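Long-range contacts in dipicolinate synthase subunit A (Bacillus halodurans, PDB 3D4O), which probably works with a partner subunit in making dipicolinate, the spore metabolite, and has two Rossmann-type domains: residues 6-11 and 59-64; 32-37 and 49-54. All blocks are in the same frame, centred on the assembly; numbering follows the deposited sequence.

Contact 1 of 2, residues 6-11 and 59-64. With EDO (1,2-ethanediol), chain M.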
ATOM      1  N   LYS C   6     -30.408  14.934 -24.644  1.00 41.56           N
ATOM      2  CA  LYS C   6     -28.989  15.287 -24.715  1.00 41.24           C
ATOM      3  C   LYS C   6     -28.191  14.110 -25.215  1.00 40.16           C
ATOM      4  O   LYS C   6     -28.507  12.973 -24.928  1.00 40.02           O
ATOM      5  CB  LYS C   6     -28.482  15.858 -23.393  1.00 41.99           C
ATOM      6  CG  LYS C   6     -29.112  17.227 -23.170  1.00 45.76           C
ATOM      7  CD  LYS C   6     -28.358  18.129 -22.197  1.00 47.66           C
ATOM      8  CE  LYS C   6     -28.773  19.592 -22.439  1.00 48.49           C
ATOM      9  NZ  LYS C   6     -27.913  20.607 -21.744  1.00 50.98           N
ATOM     10  N   HIS C   7     -27.215  14.406 -26.057  1.00 39.11           N
ATOM     11  CA  HIS C   7     -26.361  13.385 -26.640  1.00 38.59           C
ATOM     12  C   HIS C   7     -24.927  13.651 -26.297  1.00 38.33           C
ATOM     13  O   HIS C   7     -24.378  14.692 -26.645  1.00 39.52           O
ATOM     14  CB  HIS C   7     -26.567  13.314 -28.152  1.00 39.64           C
ATOM     15  CG  HIS C   7     -25.576  12.444 -28.868  1.00 38.98           C
ATOM     16  ND1 HIS C   7     -24.994  11.340 -28.285  1.00 45.26           N
ATOM     17  CD2 HIS C   7     -25.132  12.469 -30.147  1.00 40.01           C
ATOM     18  CE1 HIS C   7     -24.195  10.755 -29.159  1.00 41.73           C
ATOM     19  NE2 HIS C   7     -24.264  11.418 -30.298  1.00 38.56           N
ATOM     20  N   VAL C   8     -24.335  12.704 -25.580  1.00 37.84           N
ATOM     21  CA  VAL C   8     -22.937  12.808 -25.180  1.00 37.45           C
ATOM     22  C   VAL C   8     -22.097  11.641 -25.707  1.00 37.14           C
ATOM     23  O   VAL C   8     -22.550  10.507 -25.835  1.00 36.26           O
ATOM     24  CB  VAL C   8     -22.742  12.945 -23.614  1.00 37.76           C
ATOM     25  CG1 VAL C   8     -23.830  13.824 -22.996  1.00 34.41           C
ATOM     26  CG2 VAL C   8     -22.734  11.601 -22.924  1.00 36.64           C
ATOM     27  N   VAL C   9     -20.865  11.976 -26.059  1.00 36.76           N
ATOM     28  CA  VAL C   9     -19.901  10.977 -26.470  1.00 35.56           C
ATOM     29  C   VAL C   9     -18.888  10.880 -25.343  1.00 34.83           C
ATOM     30  O   VAL C   9     -18.349  11.880 -24.864  1.00 32.25           O
ATOM     31  CB  VAL C   9     -19.224  11.273 -27.833  1.00 36.93           C
ATOM     32  CG1 VAL C   9     -18.444  12.563 -27.807  1.00 39.82           C
ATOM     33  CG2 VAL C   9     -18.301  10.117 -28.231  1.00 34.85           C
ATOM     34  N   ILE C  10     -18.722   9.644 -24.905  1.00 33.75           N
ATOM     35  CA  ILE C  10     -17.798   9.255 -23.870  1.00 33.41           C
ATOM     36  C   ILE C  10     -16.711   8.468 -24.553  1.00 33.48           C
ATOM     37  O   ILE C  10     -16.941   7.401 -25.099  1.00 31.99           O
ATOM     38  CB  ILE C  10     -18.489   8.398 -22.780  1.00 33.99           C
ATOM     39  CG1 ILE C  10     -19.624   9.180 -22.102  1.00 34.60           C
ATOM     40  CG2 ILE C  10     -17.499   7.950 -21.713  1.00 31.61           C
ATOM     41  CD1 ILE C  10     -20.188   8.510 -20.822  1.00 33.63           C
ATOM     42  N   ILE C  11     -15.512   9.021 -24.487  1.00 34.64           N
ATOM     43  CA  ILE C  11     -14.345   8.489 -25.187  1.00 34.75           C
ATOM     44  C   ILE C  11     -13.277   8.115 -24.200  1.00 34.86           C
ATOM     45  O   ILE C  11     -12.710   8.968 -23.524  1.00 34.68           O
ATOM     46  CB  ILE C  11     -13.788   9.535 -26.163  1.00 34.11           C
ATOM     47  CG1 ILE C  11     -14.919  10.052 -27.068  1.00 36.67           C
ATOM     48  CG2 ILE C  11     -12.669   8.943 -27.037  1.00 36.69           C
ATOM     49  CD1 ILE C  11     -14.475  11.103 -28.070  1.00 26.82           C
ATOM     50  N   VAL C  59     -23.928  15.836 -31.216  1.00 39.58           N
ATOM     51  CA  VAL C  59     -23.294  15.687 -29.903  1.00 39.01           C
ATOM     52  C   VAL C  59     -23.267  16.967 -29.086  1.00 39.66           C
ATOM     53  O   VAL C  59     -22.681  17.968 -29.498  1.00 41.91           O
ATOM     54  CB  VAL C  59     -21.858  15.195 -30.100  1.00 38.20           C
ATOM     55  CG1 VAL C  59     -21.102  15.231 -28.816  1.00 36.17           C
ATOM     56  CG2 VAL C  59     -21.882  13.791 -30.757  1.00 38.24           C
ATOM     57  N   ASP C  60     -23.901  16.929 -27.924  1.00 38.81           N
ATOM     58  CA  ASP C  60     -23.970  18.114 -27.056  1.00 38.63           C
ATOM     59  C   ASP C  60     -22.735  18.189 -26.172  1.00 38.18           C
ATOM     60  O   ASP C  60     -22.427  19.231 -25.576  1.00 38.12           O
ATOM     61  CB  ASP C  60     -25.202  18.098 -26.137  1.00 39.38           C
ATOM     62  CG  ASP C  60     -26.523  17.945 -26.893  1.00 38.78           C
ATOM     63  OD1 ASP C  60     -27.166  18.960 -27.213  1.00 42.81           O
ATOM     64  OD2 ASP C  60     -26.934  16.803 -27.146  1.00 38.75           O
ATOM     65  N   ALA C  61     -22.037  17.067 -26.067  1.00 36.99           N
ATOM     66  CA  ALA C  61     -20.871  17.019 -25.191  1.00 36.57           C
ATOM     67  C   ALA C  61     -19.955  15.833 -25.377  1.00 36.84           C
ATOM     68  O   ALA C  61     -20.374  14.702 -25.608  1.00 36.33           O
ATOM     69  CB  ALA C  61     -21.304  17.104 -23.737  1.00 35.54           C
ATOM     70  N   ILE C  62     -18.676  16.150 -25.232  1.00 36.82           N
ATOM     71  CA  ILE C  62     -17.605  15.181 -25.340  1.00 36.24           C
ATOM     72  C   ILE C  62     -16.921  15.014 -24.004  1.00 36.31           C
ATOM     73  O   ILE C  62     -16.395  15.960 -23.452  1.00 37.66           O
ATOM     74  CB  ILE C  62     -16.591  15.622 -26.396  1.00 36.77           C
ATOM     75  CG1 ILE C  62     -17.313  15.798 -27.740  1.00 33.14           C
ATOM     76  CG2 ILE C  62     -15.414  14.629 -26.466  1.00 36.10           C
ATOM     77  CD1 ILE C  62     -16.396  16.118 -28.898  1.00 34.86           C
ATOM     78  N   LEU C  63     -16.950  13.788 -23.497  1.00 35.80           N
ATOM     79  CA  LEU C  63     -16.351  13.452 -22.211  1.00 35.63           C
ATOM     80  C   LEU C  63     -15.105  12.640 -22.402  1.00 35.63           C
ATOM     81  O   LEU C  63     -15.129  11.487 -22.851  1.00 34.47           O
ATOM     82  CB  LEU C  63     -17.336  12.696 -21.295  1.00 36.01           C
ATOM     83  CG  LEU C  63     -18.416  13.444 -20.488  1.00 35.95           C
ATOM     84  CD1 LEU C  63     -19.098  14.551 -21.258  1.00 31.50           C
ATOM     85  CD2 LEU C  63     -19.466  12.461 -19.940  1.00 34.52           C
ATOM     86  N   LEU C  64     -14.008  13.286 -22.042  1.00 35.56           N
ATOM     87  CA  LEU C  64     -12.702  12.666 -22.099  1.00 35.76           C
ATOM     88  C   LEU C  64     -12.291  12.185 -20.722  1.00 35.81           C
ATOM     89  O   LEU C  64     -12.846  12.620 -19.705  1.00 35.24           O
ATOM     90  CB  LEU C  64     -11.662  13.653 -22.625  1.00 36.73           C
ATOM     91  CG  LEU C  64     -11.896  14.261 -24.003  1.00 36.27           C
ATOM     92  CD1 LEU C  64     -10.744  15.129 -24.400  1.00 36.01           C
ATOM     93  CD2 LEU C  64     -12.107  13.134 -25.017  1.00 35.47           C
TER
HETATM   94  C1  EDO M 294     -14.339  13.183 -16.473  1.00 30.87           C
HETATM   95  O1  EDO M 294     -13.165  12.608 -17.066  1.00 39.75           O
HETATM   96  C2  EDO M 294     -15.021  14.186 -17.417  1.00 33.15           C
HETATM   97  O2  EDO M 294     -15.185  13.579 -18.704  1.00 29.18           O
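Strands 7-11 and 61-63 are the central parallel pair of the N-terminal Rossmann-like sheet, and Val9 stands at the middle of their contact. Its backbone works both ways across the pair: Val9 N donates to Ala61 O at 2.8 Å, and Val9 O accepts from Leu63 N. Ile11 N continues the ladder to Leu63 O at 3.0 Å. On one face Val9 and Ile62 lie side by side, and Val9 CG1 presses on Ile62 CG1 at 3.4 Å, tighter than usual for two carbons. Val9 CG1, set between its own backbone N and carbonyl carbon (chi1 62°), also meets Val59 CG1. On the opposite face Ile10 CG1 packs on Leu63 CD2 at 3.9 Å, beneath helix 15-26. Where the ladder begins, Asp60 holds His7 twice: its OD2 takes His7 N at 2.6 Å, on the anti side and tilted 26° from the carboxylate plane, and Asp60 N donates to His7 O. Val59 CG2 approaches the His7 ring obliquely, 3.4 Å from NE2. At the other end both hydroxyls of a 1,2-ethanediol, probably from the crystallisation liquor, donate to Leu64 O. Two adjacent parallel strands, the first leading into helix 15-26, form the inner pair of a 3-2-1-4-5-6 Rossmann-type sheet.

Contact 2 of 2, residues 32-37 and 49-54; sequences SLVGFD and MRIDEV
Ser32 meets the selenomethionine Met49 at the tip of its side chain: Ser32 OG lies 3.4 Å from Met49 CE, and SE is near both OG and CB of the serine. The bend at chi3 of Met49 (68°) turns the terminal methyl back to Ser32. One residue on, Leu33 supplies the hydrogen bond between the segments, its O accepting from Met49 N at 3.0 Å. The donor stands above the carbonyl plane, 41° out of it. Val34 then carries most of the apolar contact, its two methyls dividing the work. CG1, anti to the backbone N (chi1 -174°), reaches Ile51 CB at 3.9 Å, while CG2 crosses to Val54 CG2 at 3.8 Å and also meets Met49 CG. Val34 CA approaches Met49 O in a C-H...O contact of 3.4 Å. An alanine in place of Val34 would take away both methyls and would probably leave Ile51 and Val54 without their partner, opening a gap beside the 3-10 turn. Gly35 ends the strand with backbone angles at which a CB would jam against the carbonyl O of Val34. The turn 51-53 has its own polar brace: Arg50 grips Asp52 side-on through NE and NH2, and Arg50 N donates to Glu53 OE2 at 2.9 Å. That oxygen also lies over one face of the guanidinium, a contact of charges alone. Behind Val34 lies Val9 of strand 7-11, and Leu33 and Phe36 face helix 15-26. Ile51 also packs on Trp56 and Ile84, and the turn, which follows strand 46-49, meets the sheet at Val34.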
ATOM      1  N   SER C  32     -22.990   7.740 -26.927  1.00 37.52           N
ATOM      2  CA  SER C  32     -22.119   7.069 -27.898  1.00 35.75           C
ATOM      3  C   SER C  32     -20.845   6.743 -27.156  1.00 34.97           C
ATOM      4  O   SER C  32     -20.188   7.632 -26.609  1.00 35.65           O
ATOM      5  CB  SER C  32     -21.834   7.956 -29.103  1.00 36.61           C
ATOM      6  OG  SER C  32     -22.999   8.144 -29.874  1.00 32.57           O
ATOM      7  N   LEU C  33     -20.508   5.460 -27.108  1.00 34.57           N
ATOM      8  CA  LEU C  33     -19.384   4.985 -26.264  1.00 35.97           C
ATOM      9  C   LEU C  33     -18.198   4.422 -27.036  1.00 36.19           C
ATOM     10  O   LEU C  33     -18.245   3.325 -27.602  1.00 36.02           O
ATOM     11  CB  LEU C  33     -19.909   3.947 -25.259  1.00 35.14           C
ATOM     12  CG  LEU C  33     -19.019   3.521 -24.104  1.00 37.30           C
ATOM     13  CD1 LEU C  33     -18.716   4.725 -23.183  1.00 32.62           C
ATOM     14  CD2 LEU C  33     -19.703   2.337 -23.331  1.00 34.51           C
ATOM     15  N   VAL C  34     -17.110   5.183 -27.002  1.00 35.98           N
ATOM     16  CA  VAL C  34     -15.893   4.828 -27.748  1.00 36.03           C
ATOM     17  C   VAL C  34     -14.776   4.367 -26.829  1.00 36.14           C
ATOM     18  O   VAL C  34     -14.460   5.014 -25.820  1.00 36.67           O
ATOM     19  CB  VAL C  34     -15.397   6.028 -28.617  1.00 35.25           C
ATOM     20  CG1 VAL C  34     -14.226   5.627 -29.491  1.00 34.37           C
ATOM     21  CG2 VAL C  34     -16.516   6.587 -29.453  1.00 33.86           C
ATOM     22  N   GLY C  35     -14.217   3.206 -27.170  1.00 35.83           N
ATOM     23  CA  GLY C  35     -13.072   2.640 -26.443  1.00 36.30           C
ATOM     24  C   GLY C  35     -13.413   1.610 -25.393  1.00 36.74           C
ATOM     25  O   GLY C  35     -12.563   1.209 -24.588  1.00 37.07           O
ATOM     26  N   PHE C  36     -14.645   1.133 -25.435  1.00 36.68           N
ATOM     27  CA  PHE C  36     -15.118   0.162 -24.436  1.00 37.57           C
ATOM     28  C   PHE C  36     -15.560  -1.173 -25.032  1.00 38.85           C
ATOM     29  O   PHE C  36     -16.469  -1.827 -24.540  1.00 38.02           O
ATOM     30  CB  PHE C  36     -16.261   0.787 -23.635  1.00 38.22           C
ATOM     31  CG  PHE C  36     -15.844   1.961 -22.782  1.00 39.24           C
ATOM     32  CD1 PHE C  36     -15.698   3.232 -23.337  1.00 38.58           C
ATOM     33  CD2 PHE C  36     -15.627   1.799 -21.433  1.00 34.14           C
ATOM     34  CE1 PHE C  36     -15.329   4.314 -22.559  1.00 37.70           C
ATOM     35  CE2 PHE C  36     -15.254   2.891 -20.643  1.00 38.54           C
ATOM     36  CZ  PHE C  36     -15.108   4.151 -21.215  1.00 36.60           C
ATOM     37  N   ASP C  37     -14.892  -1.584 -26.095  1.00 41.48           N
ATOM     38  CA  ASP C  37     -15.262  -2.832 -26.761  1.00 43.59           C
ATOM     39  C   ASP C  37     -15.099  -4.035 -25.845  1.00 45.98           C
ATOM     40  O   ASP C  37     -15.826  -5.023 -25.979  1.00 45.82           O
ATOM     41  CB  ASP C  37     -14.530  -3.017 -28.091  1.00 44.75           C
ATOM     42  CG  ASP C  37     -13.076  -2.732 -27.987  1.00 44.46           C
ATOM     43  OD1 ASP C  37     -12.358  -3.538 -27.382  1.00 55.62           O
ATOM     44  OD2 ASP C  37     -12.654  -1.691 -28.512  1.00 45.16           O
HETATM   45  N   MSE C  49     -19.171   2.169 -30.197  1.00 38.10           N
HETATM   46  CA  MSE C  49     -18.718   2.411 -31.555  1.00 37.54           C
HETATM   47  C   MSE C  49     -17.281   2.866 -31.641  1.00 38.62           C
HETATM   48  O   MSE C  49     -16.633   3.164 -30.633  1.00 38.83           O
HETATM   49  CB  MSE C  49     -19.613   3.472 -32.210  1.00 37.25           C
HETATM   50  CG  MSE C  49     -19.494   4.895 -31.630  1.00 31.62           C
HETATM   51 SE   MSE C  49     -20.946   6.018 -32.322  0.75 33.44          SE
HETATM   52  CE  MSE C  49     -22.443   5.158 -31.417  1.00 37.33           C
ATOM     53  N   ARG C  50     -16.817   2.898 -32.884  1.00 39.08           N
ATOM     54  CA  ARG C  50     -15.476   3.380 -33.232  1.00 40.01           C
ATOM     55  C   ARG C  50     -15.584   4.886 -33.394  1.00 39.17           C
ATOM     56  O   ARG C  50     -16.634   5.415 -33.767  1.00 37.42           O
ATOM     57  CB  ARG C  50     -14.935   2.755 -34.539  1.00 41.16           C
ATOM     58  CG  ARG C  50     -14.738   1.242 -34.504  1.00 43.79           C
ATOM     59  CD  ARG C  50     -14.092   0.720 -35.788  1.00 46.37           C
ATOM     60  NE  ARG C  50     -14.758   1.226 -36.986  1.00 50.72           N
ATOM     61  CZ  ARG C  50     -15.913   0.764 -37.450  1.00 53.41           C
ATOM     62  NH1 ARG C  50     -16.553  -0.208 -36.812  1.00 56.06           N
ATOM     63  NH2 ARG C  50     -16.440   1.289 -38.543  1.00 55.35           N
ATOM     64  N   ILE C  51     -14.472   5.562 -33.142  1.00 39.23           N
ATOM     65  CA  ILE C  51     -14.441   7.029 -33.154  1.00 39.08           C
ATOM     66  C   ILE C  51     -14.857   7.552 -34.516  1.00 39.31           C
ATOM     67  O   ILE C  51     -15.458   8.619 -34.636  1.00 38.63           O
ATOM     68  CB  ILE C  51     -13.056   7.605 -32.697  1.00 39.35           C
ATOM     69  CG1 ILE C  51     -13.271   8.978 -32.049  1.00 41.33           C
ATOM     70  CG2 ILE C  51     -12.057   7.608 -33.842  1.00 37.80           C
ATOM     71  CD1 ILE C  51     -12.033   9.582 -31.388  1.00 42.96           C
ATOM     72  N   ASP C  52     -14.575   6.748 -35.533  1.00 40.16           N
ATOM     73  CA  ASP C  52     -14.882   7.102 -36.934  1.00 40.80           C
ATOM     74  C   ASP C  52     -16.361   6.908 -37.259  1.00 40.74           C
ATOM     75  O   ASP C  52     -16.787   7.200 -38.366  1.00 39.90           O
ATOM     76  CB  ASP C  52     -14.002   6.311 -37.928  1.00 40.78           C
ATOM     77  CG  ASP C  52     -14.280   4.813 -37.918  1.00 42.52           C
ATOM     78  OD1 ASP C  52     -13.533   4.086 -37.231  1.00 50.66           O
ATOM     79  OD2 ASP C  52     -15.256   4.358 -38.554  1.00 46.70           O
ATOM     80  N   GLU C  53     -17.132   6.416 -36.293  1.00 40.15           N
ATOM     81  CA  GLU C  53     -18.580   6.168 -36.516  1.00 40.68           C
ATOM     82  C   GLU C  53     -19.440   7.187 -35.775  1.00 40.27           C
ATOM     83  O   GLU C  53     -20.664   7.170 -35.864  1.00 40.31           O
ATOM     84  CB  GLU C  53     -18.985   4.766 -36.033  1.00 41.47           C
ATOM     85  CG  GLU C  53     -18.182   3.604 -36.608  1.00 42.63           C
ATOM     86  CD  GLU C  53     -18.713   2.237 -36.149  1.00 44.35           C
ATOM     87  OE1 GLU C  53     -19.632   1.704 -36.800  1.00 47.36           O
ATOM     88  OE2 GLU C  53     -18.184   1.664 -35.175  1.00 40.06           O
ATOM     89  N   VAL C  54     -18.776   8.066 -35.037  1.00 39.83           N
ATOM     90  CA  VAL C  54     -19.458   9.080 -34.205  1.00 39.17           C
ATOM     91  C   VAL C  54     -20.194  10.088 -35.080  1.00 38.69           C
ATOM     92  O   VAL C  54     -19.718  10.473 -36.143  1.00 37.78           O
ATOM     93  CB  VAL C  54     -18.471   9.761 -33.198  1.00 39.22           C
ATOM     94  CG1 VAL C  54     -19.156  10.839 -32.365  1.00 39.33           C
ATOM     95  CG2 VAL C  54     -17.858   8.717 -32.260  1.00 39.32           C
TER

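How the contacts relate
From the N terminus the chain lays down strand 7-11, passes through helix 15-26 and returns as strand 30-34, where contact 2 begins. Contact 2 closes a short loop, with 11 residues between its segments, when the chain comes back along strand 46-49 into the turn at 51-53. Only afterwards does strand 61-63 settle on the other side of strand 7-11 and close contact 1, so contact 2 is nested within that larger loop. Their centres are 11 Å apart, and strands 7-11 and 30-34 join them directly through backbone pairing. Together they tie the middle of the N-terminal sheet to its 46-49 edge.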